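Local atomic coordinates of enhancer of mRNA-decapping protein 3 (Homo sapiens, PDB entry 2VC8), a protein that binds single-stranded RNA and promotes mRNA decapping and degradation, probably using its N-terminal LSm domain for DCP1A binding and P-body targeting. Residues Q35-T40 / G59-L64. Sequence-based numbering, arbitrary orientation. Where two conformers were deposited one is given.
Sequences QTISLT and GDITEL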
# COMPACT_ATOMS: atom_id res chain seq x y z
N GLN A 35 -7.18 -2.27 10.80
CA GLN A 35 -7.28 -2.95 9.53
C GLN A 35 -6.87 -2.02 8.39
O GLN A 35 -7.60 -1.83 7.39
CB GLN A 35 -8.67 -3.54 9.32
CG GLN A 35 -9.03 -4.63 10.34
CD GLN A 35 -10.39 -5.31 10.09
OE1 GLN A 35 -11.35 -4.69 9.67
NE2 GLN A 35 -10.44 -6.60 10.37
N THR A 36 -5.67 -1.46 8.51
CA THR A 36 -5.14 -0.54 7.49
C THR A 36 -3.78 -0.99 6.99
O THR A 36 -3.03 -1.73 7.63
CB THR A 36 -5.04 0.90 8.02
OG1 THR A 36 -4.08 0.94 9.03
CG2 THR A 36 -6.36 1.43 8.58
N ILE A 37 -3.46 -0.44 5.86
CA ILE A 37 -2.18 -0.65 5.23
C ILE A 37 -1.65 0.70 4.70
O ILE A 37 -2.41 1.51 4.13
CB ILE A 37 -2.34 -1.71 4.17
CG1 ILE A 37 -1.00 -2.10 3.56
CG2 ILE A 37 -3.39 -1.26 3.14
CD1 ILE A 37 -1.13 -3.30 2.64
N SER A 38 -0.38 0.97 5.00
CA SER A 38 0.26 2.27 4.65
C SER A 38 1.29 2.09 3.59
O SER A 38 2.11 1.14 3.67
CB SER A 38 0.91 2.88 5.89
OG SER A 38 -0.04 3.03 6.97
N LEU A 39 1.27 2.98 2.60
CA LEU A 39 2.28 3.03 1.53
C LEU A 39 3.14 4.27 1.67
O LEU A 39 2.67 5.34 1.94
CB LEU A 39 1.63 3.07 0.15
CG LEU A 39 0.66 1.94 -0.20
CD1 LEU A 39 0.23 2.11 -1.62
CD2 LEU A 39 1.24 0.52 0.14
N THR A 40 4.45 4.08 1.52
CA THR A 40 5.34 5.22 1.52
C THR A 40 5.64 5.67 0.08
O THR A 40 5.76 4.88 -0.84
CB THR A 40 6.62 5.05 2.45
OG1 THR A 40 7.66 6.00 2.08
CG2 THR A 40 7.14 3.63 2.44
N GLY A 59 -10.71 -2.70 3.94
CA GLY A 59 -12.07 -2.83 3.49
C GLY A 59 -12.46 -1.97 2.33
O GLY A 59 -13.54 -2.16 1.72
N ASP A 60 -11.60 -1.01 1.99
CA ASP A 60 -11.79 -0.18 0.82
C ASP A 60 -11.07 -0.66 -0.43
O ASP A 60 -11.18 -0.03 -1.47
CB ASP A 60 -11.50 1.26 1.12
CG ASP A 60 -12.43 1.82 2.16
OD1 ASP A 60 -13.57 1.36 2.23
OD2 ASP A 60 -12.05 2.70 2.88
N ILE A 61 -10.25 -1.71 -0.30
CA ILE A 61 -9.42 -2.17 -1.40
C ILE A 61 -10.19 -3.20 -2.20
O ILE A 61 -10.64 -4.18 -1.64
CB ILE A 61 -8.11 -2.74 -0.82
CG1 ILE A 61 -7.32 -1.66 -0.05
CG2 ILE A 61 -7.30 -3.28 -1.93
CD1 ILE A 61 -6.07 -2.18 0.71
N THR A 62 -10.27 -3.01 -3.50
CA THR A 62 -10.91 -3.97 -4.36
C THR A 62 -9.99 -5.00 -4.95
O THR A 62 -10.36 -6.13 -5.22
CB THR A 62 -11.68 -3.27 -5.50
OG1 THR A 62 -10.76 -2.61 -6.39
CG2 THR A 62 -12.71 -2.26 -4.96
N GLU A 63 -8.69 -4.67 -5.05
CA GLU A 63 -7.65 -5.58 -5.54
C GLU A 63 -6.32 -5.17 -4.98
O GLU A 63 -5.95 -3.98 -5.03
CB GLU A 63 -7.52 -5.63 -7.05
CG GLU A 63 -6.45 -6.65 -7.60
CD GLU A 63 -6.26 -6.64 -9.09
OE1 GLU A 63 -6.86 -5.75 -9.77
OE2 GLU A 63 -5.48 -7.50 -9.60
N LEU A 64 -5.56 -6.14 -4.52
CA LEU A 64 -4.18 -5.87 -4.05
C LEU A 64 -3.30 -6.72 -4.97
O LEU A 64 -3.44 -7.93 -5.03
CB LEU A 64 -4.01 -6.27 -2.60
CG LEU A 64 -2.61 -5.99 -1.95
CD1 LEU A 64 -2.80 -5.81 -0.45
CD2 LEU A 64 -1.59 -7.08 -2.27
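Ile37 and Ile61 face each other with their CA atoms 9.9 Å apart, the backbones coming nearer at the Gln35 and Gly59 end, and no hydrogen bond joins the two segments, so strand 36-39 meets the turn and strand start of 59-64 through side chains alone. The contact is a worked example of how strands of a small, strongly bent sheet that are not hydrogen-bonded to each other pack: branched apolar side chains meet between the two backbones. Ile37, in one of its two modelled conformers, supplies two separate ends for this. Its CG2 branch, between the backbone N and the carbonyl carbon, receives the CD1 methyl of Ile61 at 3.7 Å, and the two side chains cross at about a right angle, so that they meet methyl to methyl and not along their lengths. Ile61 reaches this far because it is extended beyond CG1, with CD1 anti to CA (chi2 173°). The longer arm of Ile37 in that conformer leaves with CG1 anti to the backbone N (chi1 -174°) and brings its CD1 to a loose contact, 4.3 Å from CD1 of Leu64. One buried isoleucine thus touches both Ile61 and Leu64, and the total area buried is a modest 115 Å². Neighbouring elements thicken the packing: Ile14 of strand 11-15 lies against both isoleucines, while Trp7 touches Ile37 and Leu64. Backbone pairing runs elsewhere, since strand 36-39 is hydrogen-bonded to strands 22-31 and 53-57, and at its start Gln35 and Thr36 both face Asp31 in a G1 beta bulge. Partly buried apolar contact between strand 36-39 and strand 63-66 with the turn before it is in keeping with the strongly bent antiparallel sheet of the Sm fold, here in its divergent, Scd6-like form.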